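Local structure of FrpC operon protein (Neisseria meningitidis, 5EDF) at residues S64-K69 with D96-I101. The protein is an iron-regulated protein that binds the RTX protein FrpC and is putatively involved in adhesion, its precise role being unknown. Sequence-based numbering, arbitrary orientation.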
loop_
_atom_site.group_PDB
_atom_site.type_symbol
_atom_site.label_atom_id
_atom_site.label_comp_id
_atom_site.label_asym_id
_atom_site.label_seq_id
_atom_site.Cartn_x
_atom_site.Cartn_y
_atom_site.Cartn_z
ATOM N N SER A 64 1.890 -8.044 -1.565
ATOM C CA SER A 64 2.878 -7.331 -2.356
ATOM C C SER A 64 2.291 -7.116 -3.734
ATOM O O SER A 64 1.757 -8.026 -4.342
ATOM C CB SER A 64 4.213 -8.106 -2.387
ATOM O OG SER A 64 4.745 -8.371 -1.100
ATOM N N VAL A 65 2.369 -5.879 -4.211
ATOM C CA VAL A 65 1.863 -5.512 -5.528
ATOM C C VAL A 65 2.924 -4.858 -6.396
ATOM O O VAL A 65 3.706 -4.015 -5.934
ATOM C CB VAL A 65 0.651 -4.588 -5.446
ATOM C CG1 VAL A 65 -0.569 -5.278 -4.791
ATOM C CG2 VAL A 65 0.980 -3.300 -4.658
ATOM N N TYR A 66 2.960 -5.265 -7.649
ATOM C CA TYR A 66 3.757 -4.587 -8.645
ATOM C C TYR A 66 2.966 -3.393 -9.151
ATOM O O TYR A 66 1.775 -3.518 -9.477
ATOM C CB TYR A 66 4.081 -5.539 -9.808
ATOM C CG TYR A 66 4.757 -4.923 -11.015
ATOM C CD1 TYR A 66 6.028 -4.395 -10.934
ATOM C CD2 TYR A 66 4.120 -4.878 -12.223
ATOM C CE1 TYR A 66 6.651 -3.846 -12.027
ATOM C CE2 TYR A 66 4.756 -4.357 -13.327
ATOM C CZ TYR A 66 6.004 -3.825 -13.213
ATOM O OH TYR A 66 6.648 -3.279 -14.336
ATOM N N TYR A 67 3.610 -2.233 -9.205
ATOM C CA TYR A 67 2.937 -1.037 -9.734
ATOM C C TYR A 67 3.560 -0.683 -11.055
ATOM O O TYR A 67 4.770 -0.773 -11.242
ATOM C CB TYR A 67 2.936 0.123 -8.736
ATOM C CG TYR A 67 4.290 0.783 -8.474
ATOM C CD1 TYR A 67 4.759 1.794 -9.278
ATOM C CD2 TYR A 67 5.101 0.351 -7.433
ATOM C CE1 TYR A 67 5.991 2.379 -9.042
ATOM C CE2 TYR A 67 6.307 0.932 -7.174
ATOM C CZ TYR A 67 6.762 1.954 -7.972
ATOM O OH TYR A 67 7.993 2.520 -7.690
ATOM N N LYS A 68 2.681 -0.330 -11.997
ATOM C CA LYS A 68 3.063 -0.146 -13.390
ATOM C C LYS A 68 2.387 1.060 -14.027
ATOM O O LYS A 68 1.188 1.273 -13.859
ATOM C CB LYS A 68 2.659 -1.420 -14.148
ATOM C CG LYS A 68 3.043 -1.480 -15.578
ATOM C CD LYS A 68 2.623 -2.790 -16.207
ATOM C CE LYS A 68 1.141 -2.887 -16.528
ATOM N NZ LYS A 68 0.823 -4.115 -17.331
ATOM N N LYS A 69 3.151 1.826 -14.819
ATOM C CA LYS A 69 2.611 2.972 -15.536
ATOM C C LYS A 69 1.859 2.496 -16.790
ATOM O O LYS A 69 2.373 1.647 -17.529
ATOM C CB LYS A 69 3.766 3.886 -15.928
ATOM C CG LYS A 69 3.361 5.246 -16.429
ATOM C CD LYS A 69 2.872 6.107 -15.292
ATOM C CE LYS A 69 2.441 7.465 -15.793
ATOM N NZ LYS A 69 3.611 8.353 -16.039
ATOM N N ASP A 96 12.941 -3.111 -6.322
ATOM C CA ASP A 96 12.164 -3.074 -7.554
ATOM C C ASP A 96 10.822 -2.412 -7.229
ATOM O O ASP A 96 10.589 -2.028 -6.067
ATOM C CB ASP A 96 12.014 -4.478 -8.173
ATOM C CG ASP A 96 11.972 -4.458 -9.703
ATOM O OD1 ASP A 96 11.184 -3.698 -10.282
ATOM O OD2 ASP A 96 12.769 -5.176 -10.356
ATOM N N SER A 97 9.981 -2.229 -8.253
ATOM C CA SER A 97 8.726 -1.478 -8.136
ATOM C C SER A 97 7.619 -2.367 -7.620
ATOM O O SER A 97 6.617 -2.600 -8.289
ATOM C CB SER A 97 8.332 -0.856 -9.474
ATOM O OG SER A 97 8.151 -1.847 -10.457
ATOM N N VAL A 98 7.840 -2.892 -6.420
ATOM C CA VAL A 98 6.898 -3.752 -5.744
ATOM C C VAL A 98 6.697 -3.176 -4.347
ATOM O O VAL A 98 7.654 -3.059 -3.562
ATOM C CB VAL A 98 7.392 -5.208 -5.690
ATOM C CG1 VAL A 98 6.449 -6.049 -4.837
ATOM C CG2 VAL A 98 7.558 -5.808 -7.123
ATOM N N ASP A 99 5.438 -2.851 -4.048
ATOM C CA ASP A 99 5.064 -2.257 -2.770
ATOM C C ASP A 99 4.440 -3.307 -1.851
ATOM O O ASP A 99 3.750 -4.222 -2.315
ATOM C CB ASP A 99 4.055 -1.124 -2.997
ATOM C CG ASP A 99 4.602 0.023 -3.785
ATOM O OD1 ASP A 99 5.807 0.309 -3.717
ATOM O OD2 ASP A 99 3.785 0.699 -4.481
ATOM N N ASP A 100 4.658 -3.158 -0.550
ATOM C CA ASP A 100 4.055 -4.006 0.469
ATOM C C ASP A 100 2.903 -3.302 1.124
ATOM O O ASP A 100 3.007 -2.110 1.459
ATOM C CB ASP A 100 5.089 -4.374 1.515
ATOM C CG ASP A 100 6.152 -5.282 0.957
ATOM O OD1 ASP A 100 5.812 -6.392 0.545
ATOM O OD2 ASP A 100 7.322 -4.854 0.970
ATOM N N ILE A 101 1.805 -3.998 1.326
ATOM C CA ILE A 101 0.620 -3.433 1.955
ATOM C C ILE A 101 0.261 -4.293 3.149
ATOM O O ILE A 101 0.047 -5.502 2.999
ATOM C CB ILE A 101 -0.560 -3.317 0.948
ATOM C CG1 ILE A 101 -0.166 -2.421 -0.241
ATOM C CG2 ILE A 101 -1.806 -2.818 1.698
ATOM C CD1 ILE A 101 -1.102 -2.510 -1.414
HETATM O O HOH W 1 8.551 -1.347 -13.687
#
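An antiparallel ladder in the large β-sheet pairs Val65 with Asp99 as its hydrogen-bonded pair, flanked by the non-hydrogen-bonded pairs Ser64–Asp100 and Tyr66–Val98. Val65 N gives a hydrogen bond to Asp99 O (2.9 Å), and Asp99 N returns one to Val65 O. One step further, an inverse gamma turn centred on Ser97 leads into the second strand; Ser97 O still accepts from Tyr67 N (3.2 Å), with the donor tilted 24° from the carbonyl plane. Asp96 OD1 accepts the Ser97 N–H through its anti lone pair and also bonds His86 ND1.

On one face of the sheet, Ser64 OG donates to Asp100 OD1 (2.8 Å), nearly in line with the carboxylate C–O bond; the same oxygen also meets Arg37. Val98 CG1 lies 3.9 Å from Ser64 CB, and Val98 CG2 reaches the edge of the Tyr66 ring. A water bonds Tyr66 OH. On the other face, with CG between the backbone N and the carbonyl carbon (chi1 70°), Tyr67 brings its ring up to the 96-101 segment, where Ser97 CB lies over one face in a CH-pi contact, 3.8 Å from the centroid, while Asp99 OD2 approaches CD2 to 3.3 Å. Tyr211 OH and the backbone N–H groups of Phe196 and Ile197 satisfy that buried carboxylate, and Tyr67 OH bonds Glu199. Val65 CG2 touches Ile101 CD1.

Helix 84-93 packs against Ser64 and Tyr66, helix 205-224 covers Val65 and Ile101, and strand 73-77 flanks strand 61-70 on its other edge.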